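Local coordinates for protein lovastatin nonaketide synthase mokA (Monascus pilosus, PDB 6AD3) that carries out the iterative nine-step polyketide assembly that forms the first stage of monacolin K (lovastatin) biosynthesis, and is represented here by its condensation domain, at residues F330-Y335 with F348-A353; Y335-A340 with I384-H389; H323-M328 with E388-T393; P480-K485 with E501-I506; V406-L411 with P431-V436. The protein carries 1 engineered substitution. One frame throughout, in Å; residues are numbered along the deposited sequence.

Interaction 1: residues F330-Y335 with F348-A353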
# COMPACT_ATOMS: atom_id res chain seq x y z
N PHE A 330 -12.97 -11.37 -7.40
CA PHE A 330 -12.65 -12.81 -7.42
C PHE A 330 -11.39 -13.11 -6.56
O PHE A 330 -11.40 -14.00 -5.67
CB PHE A 330 -12.42 -13.27 -8.89
CG PHE A 330 -12.45 -14.79 -9.08
CD1 PHE A 330 -11.44 -15.60 -8.54
CD2 PHE A 330 -13.40 -15.37 -9.86
CE1 PHE A 330 -11.42 -16.96 -8.79
CE2 PHE A 330 -13.41 -16.72 -10.07
CZ PHE A 330 -12.44 -17.53 -9.53
N TYR A 331 -10.35 -12.31 -6.75
CA TYR A 331 -9.13 -12.52 -6.00
C TYR A 331 -9.42 -12.33 -4.47
O TYR A 331 -8.89 -13.06 -3.63
CB TYR A 331 -8.03 -11.57 -6.50
CG TYR A 331 -7.52 -11.91 -7.86
CD1 TYR A 331 -6.78 -13.06 -8.06
CD2 TYR A 331 -7.72 -11.06 -8.97
CE1 TYR A 331 -6.35 -13.43 -9.32
CE2 TYR A 331 -7.25 -11.41 -10.23
CZ TYR A 331 -6.51 -12.58 -10.38
OH TYR A 331 -6.05 -13.02 -11.62
N LEU A 332 -10.25 -11.33 -4.14
CA LEU A 332 -10.55 -11.01 -2.74
C LEU A 332 -11.39 -12.13 -2.13
O LEU A 332 -11.11 -12.61 -1.04
CB LEU A 332 -11.32 -9.69 -2.68
CG LEU A 332 -11.90 -9.39 -1.28
CD1 LEU A 332 -10.82 -9.26 -0.23
CD2 LEU A 332 -12.72 -8.13 -1.34
N ALA A 333 -12.39 -12.59 -2.87
CA ALA A 333 -13.22 -13.66 -2.40
C ALA A 333 -12.42 -14.93 -2.15
O ALA A 333 -12.65 -15.60 -1.16
CB ALA A 333 -14.39 -13.92 -3.39
N ALA A 334 -11.51 -15.27 -3.05
CA ALA A 334 -10.70 -16.44 -2.92
C ALA A 334 -9.72 -16.30 -1.73
O ALA A 334 -9.47 -17.26 -1.00
CB ALA A 334 -9.97 -16.70 -4.23
N TYR A 335 -9.21 -15.10 -1.51
CA TYR A 335 -8.34 -14.82 -0.38
C TYR A 335 -9.09 -15.03 0.92
O TYR A 335 -8.59 -15.69 1.84
CB TYR A 335 -7.82 -13.39 -0.49
CG TYR A 335 -6.97 -12.89 0.64
CD1 TYR A 335 -5.78 -13.49 0.92
CD2 TYR A 335 -7.19 -11.63 1.15
CE1 TYR A 335 -4.89 -12.91 1.83
CE2 TYR A 335 -6.31 -11.05 2.05
CZ TYR A 335 -5.19 -11.71 2.41
OH TYR A 335 -4.30 -11.12 3.31
N PHE A 348 -14.01 -12.58 10.70
CA PHE A 348 -12.78 -11.82 10.72
C PHE A 348 -12.85 -10.74 9.66
O PHE A 348 -13.71 -10.79 8.77
CB PHE A 348 -11.54 -12.71 10.52
CG PHE A 348 -11.53 -13.50 9.23
CD1 PHE A 348 -12.22 -14.73 9.13
CD2 PHE A 348 -10.90 -13.01 8.06
CE1 PHE A 348 -12.18 -15.48 7.97
CE2 PHE A 348 -10.89 -13.75 6.89
CZ PHE A 348 -11.58 -14.95 6.83
N SER A 349 -11.89 -9.82 9.71
CA SER A 349 -11.94 -8.68 8.79
C SER A 349 -10.72 -8.60 7.91
O SER A 349 -9.63 -9.08 8.26
CB SER A 349 -12.12 -7.37 9.58
OG SER A 349 -13.37 -7.33 10.25
N ILE A 350 -10.93 -8.06 6.72
CA ILE A 350 -9.85 -7.85 5.78
C ILE A 350 -9.82 -6.38 5.41
O ILE A 350 -10.80 -5.83 4.89
CB ILE A 350 -10.04 -8.68 4.49
CG1 ILE A 350 -10.12 -10.21 4.83
CG2 ILE A 350 -8.89 -8.37 3.50
CD1 ILE A 350 -10.50 -11.10 3.65
N GLY A 351 -8.66 -5.75 5.59
CA GLY A 351 -8.46 -4.40 5.14
C GLY A 351 -8.25 -4.36 3.65
O GLY A 351 -7.27 -4.88 3.14
N LEU A 352 -9.20 -3.76 2.94
CA LEU A 352 -9.10 -3.62 1.50
C LEU A 352 -8.44 -2.29 1.15
O LEU A 352 -8.88 -1.22 1.62
CB LEU A 352 -10.49 -3.71 0.86
CG LEU A 352 -10.59 -3.39 -0.64
CD1 LEU A 352 -9.89 -4.44 -1.48
CD2 LEU A 352 -12.04 -3.27 -1.09
N ALA A 353 -7.27 -2.35 0.53
CA ALA A 353 -6.59 -1.14 0.15
C ALA A 353 -7.45 -0.38 -0.86
O ALA A 353 -8.14 -0.99 -1.71
CB ALA A 353 -5.20 -1.46 -0.47
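Tyr335 and Ile350 meet at a slant, the ring offering its edge to the CG2 methyl. That methyl lies close to the ring plane, 4.0 Å from Tyr335 CE2, while Ile350 CD1 stands well off the plane, 4.2 Å from Tyr335 CD2. The ring extends from the helix with CG trans to the backbone N (chi1 177°), which carries its far end nearer the strand than the CB direction alone would. Leu332, one turn earlier, adds a second contact: its CD1 comes within 4.3 Å of Ile350 CG2, so one methyl is shared between leucine and tyrosine. Each residue type fits its place. Beta-branched isoleucine suits an extended strand, leucine supplies a flexible buried branch, and tyrosine is long enough for its OH to make a weak hydrogen bond to Val436 O on the adjoining strand. Helix 327-343 lying on strand 348-354 and its neighbours in a mixed sheet is typical of the chloramphenicol acetyltransferase-like fold from which condensation domains are built.

Interaction 2: residues Y335-A340 with I384-H389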
# COMPACT_ATOMS: atom_id res chain seq x y z
N TYR A 335 -9.21 -15.10 -1.51
CA TYR A 335 -8.34 -14.82 -0.38
C TYR A 335 -9.09 -15.03 0.92
O TYR A 335 -8.59 -15.69 1.84
CB TYR A 335 -7.82 -13.39 -0.49
CG TYR A 335 -6.97 -12.89 0.64
CD1 TYR A 335 -5.78 -13.49 0.92
CD2 TYR A 335 -7.19 -11.63 1.15
CE1 TYR A 335 -4.89 -12.91 1.83
CE2 TYR A 335 -6.31 -11.05 2.05
CZ TYR A 335 -5.19 -11.71 2.41
OH TYR A 335 -4.30 -11.12 3.31
N HIS A 336 -10.32 -14.50 0.99
CA HIS A 336 -11.15 -14.70 2.16
C HIS A 336 -11.38 -16.18 2.42
O HIS A 336 -11.26 -16.64 3.56
CB HIS A 336 -12.49 -13.99 1.99
CG HIS A 336 -13.51 -14.41 2.99
ND1 HIS A 336 -14.48 -15.34 2.71
CD2 HIS A 336 -13.57 -14.17 4.32
CE1 HIS A 336 -15.14 -15.63 3.82
NE2 HIS A 336 -14.61 -14.94 4.81
N VAL A 337 -11.73 -16.94 1.36
CA VAL A 337 -11.97 -18.38 1.54
C VAL A 337 -10.75 -19.13 2.07
O VAL A 337 -10.85 -19.91 3.00
CB VAL A 337 -12.43 -19.04 0.23
CG1 VAL A 337 -12.48 -20.55 0.38
CG2 VAL A 337 -13.78 -18.46 -0.18
N LEU A 338 -9.56 -18.79 1.58
CA LEU A 338 -8.37 -19.44 2.04
C LEU A 338 -8.08 -19.08 3.50
O LEU A 338 -7.71 -19.94 4.31
CB LEU A 338 -7.20 -19.07 1.14
CG LEU A 338 -5.88 -19.72 1.53
CD1 LEU A 338 -6.01 -21.24 1.63
CD2 LEU A 338 -4.82 -19.35 0.51
N LEU A 339 -8.26 -17.82 3.86
CA LEU A 339 -8.04 -17.40 5.22
C LEU A 339 -8.98 -18.14 6.16
O LEU A 339 -8.59 -18.57 7.25
CB LEU A 339 -8.21 -15.91 5.37
CG LEU A 339 -7.11 -15.05 4.73
CD1 LEU A 339 -7.54 -13.59 4.68
CD2 LEU A 339 -5.83 -15.17 5.51
N ALA A 340 -10.25 -18.24 5.76
CA ALA A 340 -11.21 -18.96 6.59
C ALA A 340 -10.79 -20.43 6.73
O ALA A 340 -10.89 -21.02 7.83
CB ALA A 340 -12.61 -18.86 6.00
N ILE A 384 -22.08 -22.75 0.64
CA ILE A 384 -22.42 -21.97 -0.55
C ILE A 384 -21.33 -22.16 -1.60
O ILE A 384 -20.26 -22.71 -1.29
CB ILE A 384 -22.63 -20.50 -0.25
CG1 ILE A 384 -21.31 -19.82 0.12
CG2 ILE A 384 -23.68 -20.30 0.83
CD1 ILE A 384 -21.47 -18.32 0.18
N THR A 385 -21.68 -21.92 -2.86
CA THR A 385 -20.75 -22.12 -3.95
C THR A 385 -19.83 -20.89 -4.04
O THR A 385 -20.17 -19.82 -3.57
CB THR A 385 -21.45 -22.31 -5.30
OG1 THR A 385 -22.06 -21.07 -5.68
CG2 THR A 385 -22.53 -23.43 -5.25
N PHE A 386 -18.71 -21.05 -4.72
CA PHE A 386 -17.81 -19.92 -4.90
C PHE A 386 -18.50 -18.85 -5.71
O PHE A 386 -18.42 -17.70 -5.37
CB PHE A 386 -16.50 -20.32 -5.57
CG PHE A 386 -15.48 -19.20 -5.61
CD1 PHE A 386 -14.78 -18.86 -4.47
CD2 PHE A 386 -15.39 -18.37 -6.71
CE1 PHE A 386 -13.91 -17.77 -4.46
CE2 PHE A 386 -14.54 -17.24 -6.69
CZ PHE A 386 -13.83 -16.95 -5.55
N GLY A 387 -19.27 -19.24 -6.72
CA GLY A 387 -19.99 -18.28 -7.52
C GLY A 387 -20.89 -17.40 -6.69
O GLY A 387 -21.00 -16.19 -6.94
N GLU A 388 -21.63 -18.02 -5.78
CA GLU A 388 -22.50 -17.28 -4.85
C GLU A 388 -21.69 -16.34 -3.95
O GLU A 388 -22.09 -15.21 -3.71
CB GLU A 388 -23.31 -18.27 -3.99
CG GLU A 388 -24.24 -19.13 -4.84
CD GLU A 388 -24.95 -20.23 -4.06
OE1 GLU A 388 -24.39 -20.77 -3.10
OE2 GLU A 388 -26.01 -20.68 -4.54
N HIS A 389 -20.55 -16.81 -3.50
CA HIS A 389 -19.69 -16.03 -2.62
C HIS A 389 -19.08 -14.86 -3.37
O HIS A 389 -18.85 -13.79 -2.81
CB HIS A 389 -18.61 -16.91 -2.07
CG HIS A 389 -17.77 -16.27 -1.02
ND1 HIS A 389 -18.31 -15.70 0.11
CD2 HIS A 389 -16.43 -16.24 -0.86
CE1 HIS A 389 -17.34 -15.39 0.95
NE2 HIS A 389 -16.18 -15.67 0.36
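His336 and His389 supply the polar part of this helix-to-helix contact. Their nitrogens, His336 ND1 and His389 NE2, form a hydrogen bond of 2.9 Å, noticeably bent at 137°. As an aromatic pair the two imidazoles meet rim to rim, with planes inclined at 43° and neither ring over the other's face. Both side chains swing away from their own backbone N, which sends the rings across the gap between the helices. The apolar part is Val337, whose compact CG2 methyl touches two rings: it meets His389 obliquely, 3.5 Å from His389 CD2, and Phe386 at the edge, 4.3 Å from Phe386 CE1. Helix capping is the third element. Thr385 and Glu388 form a capping box, Glu388 N donating to Thr385 OG1 at 3.1 Å and Thr385 N to Glu388 OE1 at 3.0 Å. In the buried histidine pair one nitrogen must carry the proton and the other offer its lone pair, so the bond probably disfavours both imidazoles being charged together.

Interaction 3: residues H323-M328 with E388-T393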
# COMPACT_ATOMS: atom_id res chain seq x y z
N HIS A 323 -20.37 -13.58 -13.78
CA HIS A 323 -21.05 -13.28 -12.53
C HIS A 323 -21.30 -11.81 -12.28
O HIS A 323 -21.71 -11.43 -11.17
CB HIS A 323 -20.27 -13.86 -11.34
CG HIS A 323 -20.25 -15.36 -11.31
ND1 HIS A 323 -19.44 -16.11 -12.13
CD2 HIS A 323 -20.93 -16.24 -10.55
CE1 HIS A 323 -19.64 -17.39 -11.89
NE2 HIS A 323 -20.56 -17.50 -10.95
N LYS A 324 -20.98 -10.96 -13.27
CA LYS A 324 -21.14 -9.51 -13.16
C LYS A 324 -20.26 -8.94 -12.07
O LYS A 324 -20.65 -8.00 -11.37
CB LYS A 324 -22.62 -9.14 -12.90
CG LYS A 324 -23.55 -9.52 -14.05
CD LYS A 324 -24.86 -8.75 -13.96
CE LYS A 324 -25.98 -9.45 -14.72
NZ LYS A 324 -25.79 -9.32 -16.19
N ALA A 325 -19.11 -9.57 -11.87
CA ALA A 325 -18.13 -9.14 -10.88
C ALA A 325 -16.82 -8.75 -11.57
O ALA A 325 -16.66 -8.87 -12.80
CB ALA A 325 -17.90 -10.27 -9.89
N THR A 326 -15.89 -8.21 -10.81
CA THR A 326 -14.58 -7.86 -11.35
C THR A 326 -13.55 -8.91 -10.92
O THR A 326 -13.70 -9.55 -9.91
CB THR A 326 -14.10 -6.50 -10.82
OG1 THR A 326 -13.89 -6.60 -9.42
CG2 THR A 326 -15.14 -5.40 -11.09
N PRO A 327 -12.43 -9.01 -11.66
CA PRO A 327 -11.36 -9.91 -11.23
C PRO A 327 -10.90 -9.57 -9.80
O PRO A 327 -10.66 -10.47 -9.02
CB PRO A 327 -10.25 -9.62 -12.24
CG PRO A 327 -11.03 -9.34 -13.51
CD PRO A 327 -12.23 -8.52 -13.04
N MET A 328 -10.79 -8.30 -9.46
CA MET A 328 -10.42 -7.94 -8.08
C MET A 328 -11.29 -8.63 -7.06
O MET A 328 -10.79 -9.21 -6.09
CB MET A 328 -10.50 -6.43 -7.84
CG MET A 328 -9.97 -6.05 -6.45
SD MET A 328 -11.23 -6.12 -5.13
CE MET A 328 -11.84 -4.44 -5.17
N GLU A 388 -21.63 -18.02 -5.78
CA GLU A 388 -22.50 -17.28 -4.85
C GLU A 388 -21.69 -16.34 -3.95
O GLU A 388 -22.09 -15.21 -3.71
CB GLU A 388 -23.31 -18.27 -3.99
CG GLU A 388 -24.24 -19.13 -4.84
CD GLU A 388 -24.95 -20.23 -4.06
OE1 GLU A 388 -24.39 -20.77 -3.10
OE2 GLU A 388 -26.01 -20.68 -4.54
N HIS A 389 -20.55 -16.81 -3.50
CA HIS A 389 -19.69 -16.03 -2.62
C HIS A 389 -19.08 -14.86 -3.37
O HIS A 389 -18.85 -13.79 -2.81
CB HIS A 389 -18.61 -16.91 -2.07
CG HIS A 389 -17.77 -16.27 -1.02
ND1 HIS A 389 -18.31 -15.70 0.11
CD2 HIS A 389 -16.43 -16.24 -0.86
CE1 HIS A 389 -17.34 -15.39 0.95
NE2 HIS A 389 -16.18 -15.67 0.36
N LEU A 390 -18.78 -15.09 -4.65
CA LEU A 390 -18.26 -14.03 -5.50
C LEU A 390 -19.26 -12.91 -5.65
O LEU A 390 -18.93 -11.71 -5.52
CB LEU A 390 -17.91 -14.61 -6.88
CG LEU A 390 -17.45 -13.63 -7.94
CD1 LEU A 390 -16.22 -12.84 -7.50
CD2 LEU A 390 -17.15 -14.36 -9.24
N VAL A 391 -20.51 -13.26 -5.90
CA VAL A 391 -21.51 -12.24 -6.06
C VAL A 391 -21.71 -11.50 -4.75
O VAL A 391 -21.84 -10.28 -4.72
CB VAL A 391 -22.83 -12.87 -6.57
CG1 VAL A 391 -24.01 -11.90 -6.41
CG2 VAL A 391 -22.67 -13.25 -8.04
N ALA A 392 -21.73 -12.24 -3.64
CA ALA A 392 -21.94 -11.59 -2.33
C ALA A 392 -20.75 -10.69 -1.99
O ALA A 392 -20.91 -9.61 -1.43
CB ALA A 392 -22.15 -12.61 -1.25
N THR A 393 -19.57 -11.11 -2.40
CA THR A 393 -18.36 -10.32 -2.15
C THR A 393 -18.36 -9.07 -3.03
O THR A 393 -18.06 -7.97 -2.55
CB THR A 393 -17.10 -11.16 -2.38
OG1 THR A 393 -17.08 -12.22 -1.41
CG2 THR A 393 -15.82 -10.30 -2.18
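The imidazole of His323, just ahead of the Schellman motif that ends helix 310-322, has the CG2 methyl of Val391 at its edge, close to the ring plane, while Leu390 CD2 approaches it obliquely, 3.9 Å from His323 CG. Its ND1 is held by Arg319 O, one turn back in that helix, which fixes how the ring sits. The second flat group, the ring of His389, carries Thr393 OG1 over the centre of one face, 3.9 Å above the plane. The setting is a bend between two successive helices: Lys324, at positive phi (63°), completes the Schellman motif, and Thr326 then N-caps helix 327-343, where Pro327 suits a first turn that needs no backbone N-H. Helix 386-401 packs against this bend. Leu390 makes most of the contact, crossing His323 at about a right angle. One branch, CD2, touches His323 CB at 3.8 Å; the other, CD1, lies 3.9 Å from Ala325 CB, and the smallness of alanine lets the leucine come close to the turn. Val391 flanks it, its CG2 3.7 Å from His323 O, a compact beta-branched neighbour at the margin of the contact. On the helix itself, Thr393 OG1 turns back to donate to His389 O at 2.7 Å, while Thr393 N reaches the same oxygen at 2.8 Å from the opposite face of the carbonyl plane.

Interaction 4: residues P480-K485 with E501-I506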
# COMPACT_ATOMS: atom_id res chain seq x y z
N PRO A 480 -0.77 -11.51 -13.73
CA PRO A 480 -0.85 -10.96 -12.40
C PRO A 480 0.37 -11.35 -11.53
O PRO A 480 0.86 -12.47 -11.60
CB PRO A 480 -2.14 -11.58 -11.86
CG PRO A 480 -2.93 -11.94 -13.09
CD PRO A 480 -1.90 -12.38 -14.06
N LEU A 481 0.85 -10.41 -10.73
CA LEU A 481 1.96 -10.64 -9.84
C LEU A 481 1.48 -10.61 -8.39
O LEU A 481 0.91 -9.63 -7.96
CB LEU A 481 3.04 -9.55 -10.05
CG LEU A 481 4.36 -9.79 -9.30
CD1 LEU A 481 5.06 -11.03 -9.85
CD2 LEU A 481 5.28 -8.55 -9.36
N LEU A 482 1.73 -11.69 -7.66
CA LEU A 482 1.21 -11.86 -6.32
C LEU A 482 2.36 -11.81 -5.34
O LEU A 482 3.31 -12.59 -5.45
CB LEU A 482 0.50 -13.21 -6.20
CG LEU A 482 -0.82 -13.48 -6.96
CD1 LEU A 482 -0.81 -13.04 -8.38
CD2 LEU A 482 -1.17 -14.94 -6.86
N THR A 483 2.20 -11.01 -4.27
CA THR A 483 3.16 -10.93 -3.19
C THR A 483 2.41 -11.23 -1.89
O THR A 483 1.40 -10.56 -1.58
CB THR A 483 3.78 -9.52 -3.06
OG1 THR A 483 4.39 -9.17 -4.30
CG2 THR A 483 4.82 -9.46 -1.96
N VAL A 484 2.89 -12.22 -1.14
CA VAL A 484 2.36 -12.53 0.19
C VAL A 484 3.42 -12.22 1.27
O VAL A 484 4.62 -12.65 1.15
CB VAL A 484 1.96 -14.03 0.30
CG1 VAL A 484 1.63 -14.38 1.73
CG2 VAL A 484 0.78 -14.29 -0.61
N LYS A 485 3.00 -11.47 2.27
CA LYS A 485 3.84 -11.09 3.41
C LYS A 485 3.21 -11.61 4.67
O LYS A 485 2.02 -11.39 4.90
CB LYS A 485 3.96 -9.56 3.50
CG LYS A 485 4.53 -8.88 2.24
CD LYS A 485 4.55 -7.35 2.37
CE LYS A 485 5.26 -6.66 1.21
NZ LYS A 485 5.07 -5.18 1.26
N GLU A 501 1.24 -20.72 -2.55
CA GLU A 501 0.96 -21.92 -3.32
C GLU A 501 -0.48 -22.34 -3.13
O GLU A 501 -1.13 -22.78 -4.07
CB GLU A 501 1.91 -23.05 -2.93
CG GLU A 501 3.33 -22.85 -3.48
CD GLU A 501 4.33 -23.90 -3.01
OE1 GLU A 501 5.45 -23.89 -3.56
OE2 GLU A 501 4.09 -24.58 -1.95
N SER A 502 -0.94 -22.35 -1.88
CA SER A 502 -2.35 -22.70 -1.58
C SER A 502 -3.35 -21.74 -2.22
O SER A 502 -4.41 -22.14 -2.69
CB SER A 502 -2.58 -22.79 -0.07
OG SER A 502 -1.91 -23.91 0.45
N TYR A 503 -2.97 -20.46 -2.28
CA TYR A 503 -3.81 -19.45 -2.88
C TYR A 503 -3.90 -19.64 -4.39
O TYR A 503 -5.00 -19.62 -4.96
CB TYR A 503 -3.27 -18.07 -2.51
CG TYR A 503 -4.11 -16.93 -3.04
CD1 TYR A 503 -5.45 -16.78 -2.67
CD2 TYR A 503 -3.56 -15.99 -3.89
CE1 TYR A 503 -6.23 -15.74 -3.16
CE2 TYR A 503 -4.34 -14.96 -4.43
CZ TYR A 503 -5.67 -14.83 -4.03
OH TYR A 503 -6.44 -13.83 -4.57
N ILE A 504 -2.78 -19.90 -5.02
CA ILE A 504 -2.77 -20.15 -6.46
C ILE A 504 -3.60 -21.39 -6.78
O ILE A 504 -4.44 -21.41 -7.74
CB ILE A 504 -1.34 -20.27 -7.00
CG1 ILE A 504 -0.68 -18.88 -6.97
CG2 ILE A 504 -1.33 -20.84 -8.42
CD1 ILE A 504 0.81 -18.91 -7.20
N SER A 505 -3.43 -22.43 -5.97
CA SER A 505 -4.27 -23.63 -6.12
C SER A 505 -5.76 -23.34 -6.02
O SER A 505 -6.58 -23.84 -6.83
CB SER A 505 -3.83 -24.72 -5.11
OG SER A 505 -2.52 -25.20 -5.43
N ILE A 506 -6.15 -22.53 -5.06
CA ILE A 506 -7.55 -22.25 -4.83
C ILE A 506 -8.12 -21.37 -5.95
O ILE A 506 -9.25 -21.58 -6.38
CB ILE A 506 -7.80 -21.66 -3.39
CG1 ILE A 506 -8.99 -22.36 -2.74
CG2 ILE A 506 -7.99 -20.17 -3.40
CD1 ILE A 506 -9.41 -21.80 -1.38
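This is a small, purely apolar helix-on-sheet contact, in which Leu482 of strand 481-487 projects into the angle between Tyr503 and Ile504 of the last long helix, 495-512. One methyl does nearly all the work. Leu482 CD2 lies near the plane of the tyrosine ring, at its edge, 4.0 Å from Tyr503 CD2 and equally far from CE2. The same CD2 is 4.0 Å from Ile504 CG1, so it is wedged between two successive helix residues. Leucine and tyrosine cross at about a right angle, whereas leucine and isoleucine meet more obliquely. Placing CG opposite the carbonyl carbon (chi1 -67°) directs the leucine branch at the helix, while Tyr503, with CG opposite its backbone N (chi1 -178°), brings its ring edge to Leu482 CD2. Tyrosine suits this position because its ring is apolar enough for the core while its OH finds a backbone acceptor, Tyr331 O of helix 327-343. Leucine, flexible and unbranched at CB, can reach across the wide spacing of a helix and a strand. On the strand, Leu481 and Thr483 rest on Ile305 of the neighbouring strand 301-307, and Lys485 forms a salt bridge with Glu471. A closing helix folded back onto the sheet of the strand just before it, beside another helix, is a two-layer alpha/beta arrangement, as in each of the two chloramphenicol acetyltransferase-like halves of a condensation domain.

Interaction 5: residues V406-L411 with P431-V436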
# COMPACT_ATOMS: atom_id res chain seq x y z
N VAL A 406 -13.61 7.61 4.57
CA VAL A 406 -13.14 7.70 5.91
C VAL A 406 -11.71 7.14 6.06
O VAL A 406 -11.50 5.95 5.87
CB VAL A 406 -14.06 6.95 6.87
CG1 VAL A 406 -13.57 7.11 8.29
CG2 VAL A 406 -15.46 7.48 6.74
N PRO A 407 -10.74 8.00 6.44
CA PRO A 407 -9.39 7.48 6.70
C PRO A 407 -9.41 6.49 7.89
O PRO A 407 -10.08 6.74 8.89
CB PRO A 407 -8.60 8.73 7.06
CG PRO A 407 -9.32 9.86 6.37
CD PRO A 407 -10.77 9.47 6.46
N TYR A 408 -8.84 5.30 7.72
CA TYR A 408 -9.09 4.21 8.69
C TYR A 408 -8.61 4.60 10.11
O TYR A 408 -9.20 4.19 11.10
CB TYR A 408 -8.49 2.88 8.26
CG TYR A 408 -7.00 2.81 8.40
CD1 TYR A 408 -6.15 3.37 7.45
CD2 TYR A 408 -6.44 2.10 9.42
CE1 TYR A 408 -4.77 3.29 7.56
CE2 TYR A 408 -5.04 2.03 9.57
CZ TYR A 408 -4.22 2.56 8.57
OH TYR A 408 -2.86 2.52 8.77
N GLY A 409 -7.56 5.43 10.20
CA GLY A 409 -7.07 5.87 11.51
C GLY A 409 -8.11 6.65 12.29
O GLY A 409 -8.19 6.55 13.53
N VAL A 410 -8.97 7.40 11.60
CA VAL A 410 -10.04 8.07 12.36
C VAL A 410 -11.10 7.11 12.85
O VAL A 410 -11.53 7.21 14.01
CB VAL A 410 -10.60 9.41 11.80
CG1 VAL A 410 -9.97 9.88 10.55
CG2 VAL A 410 -12.12 9.50 11.85
N LEU A 411 -11.36 6.05 12.09
CA LEU A 411 -12.24 4.96 12.60
C LEU A 411 -11.63 4.27 13.80
O LEU A 411 -12.29 4.03 14.82
CB LEU A 411 -12.49 3.93 11.51
CG LEU A 411 -13.44 2.82 11.91
CD1 LEU A 411 -14.83 3.37 12.22
CD2 LEU A 411 -13.53 1.75 10.83
N PRO A 431 -4.79 -3.49 15.26
CA PRO A 431 -6.19 -3.21 15.64
C PRO A 431 -7.18 -3.50 14.55
O PRO A 431 -6.93 -3.19 13.39
CB PRO A 431 -6.21 -1.72 15.93
CG PRO A 431 -4.93 -1.16 15.43
CD PRO A 431 -3.97 -2.28 15.15
N LEU A 432 -8.29 -4.14 14.95
CA LEU A 432 -9.52 -4.27 14.12
C LEU A 432 -9.45 -5.31 13.02
O LEU A 432 -10.35 -6.13 12.86
CB LEU A 432 -9.97 -2.94 13.52
CG LEU A 432 -11.39 -2.93 13.00
CD1 LEU A 432 -12.40 -3.12 14.14
CD2 LEU A 432 -11.67 -1.68 12.23
N PHE A 433 -8.39 -5.27 12.22
CA PHE A 433 -8.20 -6.31 11.21
C PHE A 433 -6.74 -6.69 11.15
O PHE A 433 -5.87 -5.84 11.37
CB PHE A 433 -8.69 -5.85 9.82
CG PHE A 433 -8.16 -4.50 9.38
CD1 PHE A 433 -8.73 -3.32 9.85
CD2 PHE A 433 -7.07 -4.40 8.50
CE1 PHE A 433 -8.24 -2.08 9.46
CE2 PHE A 433 -6.58 -3.17 8.13
CZ PHE A 433 -7.16 -2.00 8.61
N GLN A 434 -6.48 -7.97 10.81
CA GLN A 434 -5.11 -8.50 10.84
C GLN A 434 -4.68 -9.04 9.47
O GLN A 434 -3.56 -9.49 9.31
CB GLN A 434 -4.97 -9.60 11.89
CG GLN A 434 -5.22 -9.10 13.31
CD GLN A 434 -6.69 -8.91 13.66
OE1 GLN A 434 -7.55 -9.77 13.41
NE2 GLN A 434 -6.99 -7.78 14.27
N ALA A 435 -5.57 -8.94 8.51
CA ALA A 435 -5.29 -9.29 7.13
C ALA A 435 -5.58 -8.08 6.22
O ALA A 435 -6.58 -7.38 6.39
CB ALA A 435 -6.20 -10.43 6.70
N VAL A 436 -4.75 -7.93 5.19
CA VAL A 436 -4.95 -6.88 4.19
C VAL A 436 -4.89 -7.49 2.79
O VAL A 436 -4.09 -8.40 2.54
CB VAL A 436 -3.88 -5.77 4.33
CG1 VAL A 436 -3.82 -4.84 3.11
CG2 VAL A 436 -4.12 -4.95 5.59
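Phe433 N donates to Pro431 O at 2.8 Å, closing a gamma turn around Leu432, whose phi and psi of 77° and -50° are those of the classic form. Proline suits the entry to this tight turn, and the turn presents two consecutive side chains to helix 408-414. Leu432 meets Leu411 at about a right angle, methyl against methyl, with Leu432 CD2 4.1 Å from Leu411 CD2. Phe433 meets Tyr408 instead: its CZ is 4.2 Å from Tyr408 CD2, the tyrosine lying at the phenylalanine's edge, while the phenylalanine approaches the tyrosine ring obliquely. The segment 431-436 leads into strand 435-440 of the mixed sheet, so the contact joins the start of a sheet strand to the short helix beside it. Leucines and aromatic rings suit this largely buried apolar contact. Pro407 occupies the N-cap position of the helix, and Asn371 braces this end with both sides of its amide, accepting from Tyr408 N through OD1 and donating to Val406 O through ND2.

Overall arrangement
Helix 327-343 ties the first three contacts together. Interactions 1 and 2 share Tyr335 and have centres about 10 Å apart; Phe348 CZ of the former touches His336 CD2 of the latter at 3.3 Å. Interaction 3 overlaps interaction 2 on helix 386-401, and its Leu390 CD1 reaches Phe330 CA at 3.6 Å. Along the chain, interaction 1 is nested within the loop that interaction 3 closes. Interaction 4 sets helix 495-512 on the same sheet, where Tyr503 OH also bonds to Tyr331 O of interaction 1. Interaction 5 joins interaction 1 through neighbouring strands, Gly351 N bonding to Ala435 O at 2.8 Å, yet its centre lies about 23 Å from those of interactions 3 and 4.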